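Local coordinates for protein NAD(P)H-flavin oxidoreductase (Agrobacterium tumefaciens str. C58, PDB 2FRE) that binds flavin mononucleotide and probably uses NAD(P)H for flavin-dependent reduction reactions, at residues Thr2-Arg7 and Pro15-Trp21; Leu40-Ala46 and Ala116-Leu121. All blocks are in the same frame, centred on the assembly; numbering follows the deposited sequence.

How the contacts relate
Contact 1 is partly buried and lies near the edge of the chain, its centre about 18 Å from the chain centre. Contact 2 is fully buried, about 10 Å from it. Contact 1 sets a short N-terminal hairpin on helix 16-19 and is held mainly by hydrogen bonds, with two arginines turned to the FMN phosphate. Contact 2 packs helix 33-44 against helix 110-127 through alanines, a serine and leucines, with no direct hydrogen bond across it. The two share no element, yet they touch: R20 NE lies 3.6 Å from F119 CE1. The centres of contacts 1 and 2 are about 20 Å apart. Both meet the second subunit; R20 NH2 hydrogen-bonds to W45 O of that subunit.

Contact 1 (Thr2-Arg7 and Pro15-Trp21); sequences TNSNNR and PLFLDRW. With FMN (flavin mononucleotide), chain C.
R7 NH2 gives a hydrogen bond to FMN O1P (2.8 Å). R20 NH2 also hydrogen-bonds to FMN O1P (2.9 Å), and R20 NH1 to FMN O2P (3.0 Å). These form the phosphate end of a nitroreductase-type FMN site. R7 is extended (m, t, t), so its NH1 hydrogen-bonds to the 15-21 backbone at L18 O and R20 O (each 2.9 Å).

Segment 2-7 is a tight hairpin with a type I' turn from S4 to R7, N5 and N6 at positive phi. S4 N hydrogen-bonds to R7 O (2.9 Å) and R7 N to S4 O (3.0 Å). Segment 15-21 forms the short helix 16-19; R20 leaves helical phi/psi. CA atoms pair S4 with L18 (6.1 Å) and N5 with D19 (5.3 Å). S4 OG donates to D19 OD1 (2.7 Å) and N5 ND2 to L18 O (3.0 Å). L18 packs along the hairpin, its CD1 4.1 Å from T2 CB and its CD2 4.2 Å from R7 CB. N5 OD1 lies over one face of the W21 ring.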
loop_
_atom_site.group_PDB
_atom_site.type_symbol
_atom_site.label_atom_id
_atom_site.label_comp_id
_atom_site.label_asym_id
_atom_site.label_seq_id
_atom_site.Cartn_x
_atom_site.Cartn_y
_atom_site.Cartn_z
ATOM N N THR A 2 -15.796 -8.923 12.952
ATOM C CA THR A 2 -15.315 -7.870 13.828
ATOM C C THR A 2 -16.267 -6.656 13.768
ATOM O O THR A 2 -16.737 -6.299 12.691
ATOM C CB THR A 2 -13.888 -7.500 13.393
ATOM O OG1 THR A 2 -13.149 -8.708 13.146
ATOM C CG2 THR A 2 -13.172 -6.690 14.446
ATOM N N ASN A 3 -16.566 -6.058 14.928
ATOM C CA ASN A 3 -17.260 -4.764 15.009
ATOM C C ASN A 3 -16.317 -3.749 15.645
ATOM O O ASN A 3 -15.934 -3.899 16.806
ATOM C CB ASN A 3 -18.534 -4.852 15.850
ATOM C CG ASN A 3 -19.570 -5.766 15.238
ATOM O OD1 ASN A 3 -20.182 -5.441 14.220
ATOM N ND2 ASN A 3 -19.784 -6.911 15.867
ATOM N N SER A 4 -15.944 -2.720 14.886
ATOM C CA SER A 4 -15.030 -1.689 15.385
ATOM C C SER A 4 -15.109 -0.443 14.516
ATOM O O SER A 4 -15.253 -0.540 13.304
ATOM C CB SER A 4 -13.592 -2.229 15.420
ATOM O OG SER A 4 -12.820 -1.524 16.376
ATOM N N ASN A 5 -15.034 0.730 15.149
ATOM C CA ASN A 5 -15.016 2.011 14.432
ATOM C C ASN A 5 -16.188 2.206 13.464
ATOM O O ASN A 5 -15.994 2.626 12.323
ATOM C CB ASN A 5 -13.693 2.199 13.701
ATOM C CG ASN A 5 -13.456 3.647 13.307
ATOM O OD1 ASN A 5 -13.935 4.571 13.978
ATOM N ND2 ASN A 5 -12.745 3.856 12.200
ATOM N N ASN A 6 -17.391 1.893 13.943
ATOM C CA ASN A 6 -18.644 2.000 13.175
ATOM C C ASN A 6 -18.564 1.187 11.888
ATOM O O ASN A 6 -19.209 1.514 10.901
ATOM C CB ASN A 6 -18.981 3.479 12.882
ATOM C CG ASN A 6 -20.500 3.767 12.800
ATOM O OD1 ASN A 6 -21.332 2.904 12.473
ATOM N ND2 ASN A 6 -20.852 4.988 13.133
ATOM N N ARG A 7 -17.768 0.125 11.909
ATOM C CA ARG A 7 -17.602 -0.751 10.758
ATOM C C ARG A 7 -17.690 -2.207 11.180
ATOM O O ARG A 7 -17.310 -2.576 12.285
ATOM C CB ARG A 7 -16.246 -0.529 10.076
ATOM C CG ARG A 7 -16.064 0.812 9.451
ATOM C CD ARG A 7 -14.572 1.096 9.191
ATOM N NE ARG A 7 -14.398 2.147 8.189
ATOM C CZ ARG A 7 -13.224 2.645 7.794
ATOM N NH1 ARG A 7 -12.083 2.257 8.352
ATOM N NH2 ARG A 7 -13.187 3.549 6.831
ATOM N N PRO A 15 -8.754 -5.586 14.301
ATOM C CA PRO A 15 -9.487 -4.319 14.361
ATOM C C PRO A 15 -8.724 -3.115 13.832
ATOM O O PRO A 15 -9.339 -2.107 13.468
ATOM C CB PRO A 15 -9.776 -4.155 15.856
ATOM C CG PRO A 15 -9.703 -5.510 16.418
ATOM C CD PRO A 15 -8.670 -6.231 15.624
ATOM N N LEU A 16 -7.400 -3.203 13.799
ATOM C CA LEU A 16 -6.590 -2.137 13.230
ATOM C C LEU A 16 -7.053 -1.766 11.819
ATOM O O LEU A 16 -7.020 -0.601 11.439
ATOM C CB LEU A 16 -5.116 -2.510 13.233
ATOM C CG LEU A 16 -4.432 -2.648 14.604
ATOM C CD1 LEU A 16 -3.112 -3.403 14.480
ATOM C CD2 LEU A 16 -4.215 -1.305 15.283
ATOM N N PHE A 17 -7.492 -2.743 11.037
ATOM C CA PHE A 17 -7.901 -2.451 9.649
ATOM C C PHE A 17 -9.226 -1.693 9.545
ATOM O O PHE A 17 -9.466 -0.993 8.556
ATOM C CB PHE A 17 -7.949 -3.754 8.853
ATOM C CG PHE A 17 -6.607 -4.379 8.700
ATOM C CD1 PHE A 17 -5.667 -3.813 7.847
ATOM C CD2 PHE A 17 -6.273 -5.516 9.409
ATOM C CE1 PHE A 17 -4.425 -4.372 7.700
ATOM C CE2 PHE A 17 -5.011 -6.076 9.265
ATOM C CZ PHE A 17 -4.102 -5.502 8.408
ATOM N N LEU A 18 -10.079 -1.817 10.560
ATOM C CA LEU A 18 -11.308 -1.035 10.642
ATOM C C LEU A 18 -11.105 0.308 11.362
ATOM O O LEU A 18 -11.813 1.280 11.076
ATOM C CB LEU A 18 -12.387 -1.849 11.374
ATOM C CG LEU A 18 -12.692 -3.233 10.802
ATOM C CD1 LEU A 18 -13.878 -3.877 11.560
ATOM C CD2 LEU A 18 -13.034 -3.147 9.344
ATOM N N ASP A 19 -10.194 0.331 12.331
ATOM C CA ASP A 19 -9.935 1.524 13.156
ATOM C C ASP A 19 -9.177 2.597 12.406
ATOM O O ASP A 19 -9.343 3.777 12.706
ATOM C CB ASP A 19 -9.181 1.147 14.440
ATOM C CG ASP A 19 -10.044 0.371 15.389
ATOM O OD1 ASP A 19 -11.283 0.470 15.291
ATOM O OD2 ASP A 19 -9.499 -0.336 16.234
ATOM N N ARG A 20 -8.349 2.204 11.435
ATOM C CA ARG A 20 -7.689 3.208 10.587
ATOM C C ARG A 20 -8.705 3.873 9.663
ATOM O O ARG A 20 -9.383 3.190 8.909
ATOM C CB ARG A 20 -6.608 2.584 9.728
ATOM C CG ARG A 20 -5.885 3.563 8.807
ATOM C CD ARG A 20 -5.599 2.990 7.468
ATOM N NE ARG A 20 -6.769 2.466 6.768
ATOM C CZ ARG A 20 -7.694 3.197 6.161
ATOM N NH1 ARG A 20 -7.641 4.521 6.170
ATOM N NH2 ARG A 20 -8.705 2.582 5.559
ATOM N N TRP A 21 -8.781 5.200 9.695
ATOM C CA TRP A 21 -9.685 5.923 8.802
ATOM C C TRP A 21 -9.219 7.338 8.566
ATOM O O TRP A 21 -8.217 7.760 9.123
ATOM C CB TRP A 21 -11.131 5.903 9.303
ATOM C CG TRP A 21 -11.457 6.744 10.489
ATOM C CD1 TRP A 21 -10.993 6.584 11.757
ATOM C CD2 TRP A 21 -12.401 7.814 10.543
ATOM N NE1 TRP A 21 -11.561 7.499 12.597
ATOM C CE2 TRP A 21 -12.433 8.277 11.876
ATOM C CE3 TRP A 21 -13.215 8.439 9.592
ATOM C CZ2 TRP A 21 -13.258 9.306 12.280
ATOM C CZ3 TRP A 21 -14.027 9.476 9.993
ATOM C CH2 TRP A 21 -14.039 9.908 11.324
HETATM N N1 FMN C . -10.098 12.667 0.553
HETATM C C2 FMN C . -10.421 14.008 0.351
HETATM O O2 FMN C . -11.209 14.576 1.115
HETATM N N3 FMN C . -9.884 14.710 -0.714
HETATM C C4 FMN C . -9.009 14.126 -1.590
HETATM O O4 FMN C . -8.377 14.844 -2.392
HETATM C C4A FMN C . -8.681 12.770 -1.380
HETATM N N5 FMN C . -7.803 12.132 -2.240
HETATM C C5A FMN C . -7.433 10.823 -1.977
HETATM C C6 FMN C . -6.525 10.205 -2.819
HETATM C C7 FMN C . -6.126 8.905 -2.587
HETATM C C7M FMN C . -4.809 8.519 -3.203
HETATM C C8 FMN C . -6.650 8.182 -1.510
HETATM C C8M FMN C . -5.870 7.036 -0.911
HETATM C C9 FMN C . -7.563 8.793 -0.661
HETATM C C9A FMN C . -7.975 10.116 -0.909
HETATM N N10 FMN C . -8.894 10.724 -0.080
HETATM C C10 FMN C . -9.227 12.054 -0.308
HETATM C "C1'" FMN C . -9.577 9.965 1.030
HETATM C "C2'" FMN C . -10.437 8.788 0.573
HETATM O "O2'" FMN C . -11.717 9.204 0.110
HETATM C "C3'" FMN C . -10.563 7.773 1.706
HETATM O "O3'" FMN C . -9.285 7.221 1.997
HETATM C "C4'" FMN C . -11.573 6.686 1.359
HETATM O "O4'" FMN C . -12.877 7.234 1.257
HETATM C "C5'" FMN C . -11.597 5.539 2.363
HETATM O "O5'" FMN C . -11.938 6.005 3.659
HETATM P P FMN C . -10.974 5.740 4.920
HETATM O O1P FMN C . -11.042 4.249 5.203
HETATM O O2P FMN C . -9.547 6.115 4.553
HETATM O O3P FMN C . -11.497 6.589 6.047
#

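Contact 2 (Leu40-Ala46 and Ala116-Leu121); sequences LDAAHWA and AAWFSL
Two helical segments meet here in a close, roughly antiparallel pair. Segment 40-46 is the last part of helix 33-44 and the turn that follows it. Segment 116-121 lies inside helix 110-127. The axes of 40-44 and 116-121 approach to 7.4 Å, with a signed crossing angle of 146°. The closest CA atoms are those of A43 and A117, 4.4 Å apart.

A116 CB is 4.3 Å from A46 CB, and A116 O accepts a hydrogen bond from S120 OG (2.9 Å). A117 sits at the crossing. Its CA is 3.6 Å from A46 CB, and its O is 3.3 Å from A43 CB. Two CA-H...O contacts run in opposite senses, from A43 CA to A117 O and from A117 CA to A43 O, both 3.6 Å. Small side chains on both helices permit this approach. W118 points away from the partner helix and touches FMN. F119 turns its ring away and packs on S120 of the second subunit.

S120 points toward 40-46 with chi1 m. Its CB is 3.7 Å from both A43 CA and A42 O. One water donates to S120 OG and to A42 O, each at 2.8 Å, and so bridges the helices. L121 CB is 3.8 Å from A43 CB, and L121 CD1 is 3.9 Å from L40 CD2.

Strand 55-61 borders this layer through Y59, F57 and W55. The arrangement is alanine-rich helix packing against the sheet in the core of the nitroreductase-type alpha+beta fold, with helix 110-127 also reaching the dimer interface.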
loop_
_atom_site.group_PDB
_atom_site.type_symbol
_atom_site.label_atom_id
_atom_site.label_comp_id
_atom_site.label_asym_id
_atom_site.label_seq_id
_atom_site.Cartn_x
_atom_site.Cartn_y
_atom_site.Cartn_z
ATOM N N LEU A 40 7.377 7.944 9.014
ATOM C CA LEU A 40 8.055 7.790 7.736
ATOM C C LEU A 40 9.039 6.616 7.746
ATOM O O LEU A 40 9.259 5.987 6.721
ATOM C CB LEU A 40 8.730 9.109 7.319
ATOM C CG LEU A 40 7.777 10.283 7.061
ATOM C CD1 LEU A 40 8.554 11.554 6.623
ATOM C CD2 LEU A 40 6.702 9.960 6.068
ATOM N N ASP A 41 9.594 6.289 8.916
ATOM C CA ASP A 41 10.460 5.118 9.068
ATOM C C ASP A 41 9.662 3.838 8.777
ATOM O O ASP A 41 10.085 2.994 7.997
ATOM C CB ASP A 41 11.067 5.080 10.489
ATOM C CG ASP A 41 12.264 4.169 10.596
ATOM O OD1 ASP A 41 12.733 3.622 9.569
ATOM O OD2 ASP A 41 12.760 4.013 11.720
ATOM N N ALA A 42 8.469 3.725 9.349
ATOM C CA ALA A 42 7.598 2.580 9.055
ATOM C C ALA A 42 7.254 2.483 7.560
ATOM O O ALA A 42 7.310 1.393 6.955
ATOM C CB ALA A 42 6.318 2.649 9.919
ATOM N N ALA A 43 6.901 3.623 6.967
ATOM C CA ALA A 43 6.612 3.718 5.542
ATOM C C ALA A 43 7.771 3.185 4.664
ATOM O O ALA A 43 7.539 2.432 3.719
ATOM C CB ALA A 43 6.256 5.184 5.167
ATOM N N HIS A 44 8.998 3.538 5.018
ATOM C CA HIS A 44 10.190 3.171 4.245
ATOM C C HIS A 44 10.613 1.713 4.437
ATOM O O HIS A 44 11.504 1.226 3.723
ATOM C CB HIS A 44 11.342 4.175 4.532
ATOM C CG HIS A 44 12.472 3.648 5.369
ATOM N ND1 HIS A 44 13.783 3.665 4.934
ATOM C CD2 HIS A 44 12.500 3.126 6.615
ATOM C CE1 HIS A 44 14.565 3.171 5.878
ATOM N NE2 HIS A 44 13.812 2.821 6.903
ATOM N N TRP A 45 9.990 1.031 5.403
ATOM C CA TRP A 45 10.148 -0.420 5.570
ATOM C C TRP A 45 9.223 -1.265 4.679
ATOM O O TRP A 45 9.215 -2.501 4.772
ATOM C CB TRP A 45 10.008 -0.834 7.045
ATOM C CG TRP A 45 11.273 -0.706 7.751
ATOM C CD1 TRP A 45 11.634 0.264 8.639
ATOM C CD2 TRP A 45 12.396 -1.567 7.614
ATOM N NE1 TRP A 45 12.914 0.054 9.072
ATOM C CE2 TRP A 45 13.410 -1.064 8.452
ATOM C CE3 TRP A 45 12.642 -2.728 6.869
ATOM C CZ2 TRP A 45 14.652 -1.675 8.559
ATOM C CZ3 TRP A 45 13.887 -3.326 6.967
ATOM C CH2 TRP A 45 14.869 -2.801 7.812
ATOM N N ALA A 46 8.465 -0.617 3.795
ATOM C CA ALA A 46 7.545 -1.332 2.943
ATOM C C ALA A 46 8.284 -2.226 1.957
ATOM O O ALA A 46 9.430 -1.954 1.615
ATOM C CB ALA A 46 6.622 -0.349 2.204
ATOM N N ALA A 116 1.961 0.830 -1.053
ATOM C CA ALA A 116 2.351 0.021 0.096
ATOM C C ALA A 116 3.032 0.853 1.197
ATOM O O ALA A 116 2.736 0.705 2.374
ATOM C CB ALA A 116 3.243 -1.147 -0.337
ATOM N N ALA A 117 3.954 1.722 0.804
ATOM C CA ALA A 117 4.598 2.643 1.740
ATOM C C ALA A 117 3.575 3.609 2.378
ATOM O O ALA A 117 3.626 3.901 3.579
ATOM C CB ALA A 117 5.686 3.405 1.031
ATOM N N TRP A 118 2.647 4.102 1.572
ATOM C CA TRP A 118 1.596 4.966 2.074
ATOM C C TRP A 118 0.698 4.263 3.089
ATOM O O TRP A 118 0.403 4.850 4.137
ATOM C CB TRP A 118 0.800 5.573 0.922
ATOM C CG TRP A 118 -0.682 5.641 1.103
ATOM C CD1 TRP A 118 -1.611 4.957 0.383
ATOM C CD2 TRP A 118 -1.403 6.487 2.007
ATOM N NE1 TRP A 118 -2.892 5.311 0.803
ATOM C CE2 TRP A 118 -2.783 6.240 1.803
ATOM C CE3 TRP A 118 -1.019 7.410 2.988
ATOM C CZ2 TRP A 118 -3.782 6.884 2.543
ATOM C CZ3 TRP A 118 -2.012 8.064 3.729
ATOM C CH2 TRP A 118 -3.387 7.790 3.497
ATOM N N PHE A 119 0.281 3.025 2.822
ATOM C CA PHE A 119 -0.526 2.314 3.829
ATOM C C PHE A 119 0.268 2.158 5.113
ATOM O O PHE A 119 -0.264 2.316 6.213
ATOM C CB PHE A 119 -1.053 0.953 3.385
ATOM C CG PHE A 119 -2.032 0.410 4.336
ATOM C CD1 PHE A 119 -3.356 0.794 4.271
ATOM C CD2 PHE A 119 -1.616 -0.369 5.405
ATOM C CE1 PHE A 119 -4.279 0.358 5.222
ATOM C CE2 PHE A 119 -2.515 -0.812 6.349
ATOM C CZ PHE A 119 -3.844 -0.453 6.276
ATOM N N SER A 120 1.540 1.817 4.966
ATOM C CA SER A 120 2.422 1.654 6.106
ATOM C C SER A 120 2.486 2.949 6.920
ATOM O O SER A 120 2.399 2.927 8.151
ATOM C CB SER A 120 3.813 1.256 5.612
ATOM O OG SER A 120 3.812 -0.034 5.014
ATOM N N LEU A 121 2.617 4.073 6.218
ATOM C CA LEU A 121 2.574 5.431 6.806
ATOM C C LEU A 121 1.289 5.664 7.631
ATOM O O LEU A 121 1.327 6.094 8.799
ATOM C CB LEU A 121 2.673 6.459 5.666
ATOM C CG LEU A 121 2.907 7.942 5.955
ATOM C CD1 LEU A 121 3.336 8.632 4.664
ATOM C CD2 LEU A 121 1.679 8.599 6.568
HETATM O O HOH W 1 6.205 -1.059 6.036
#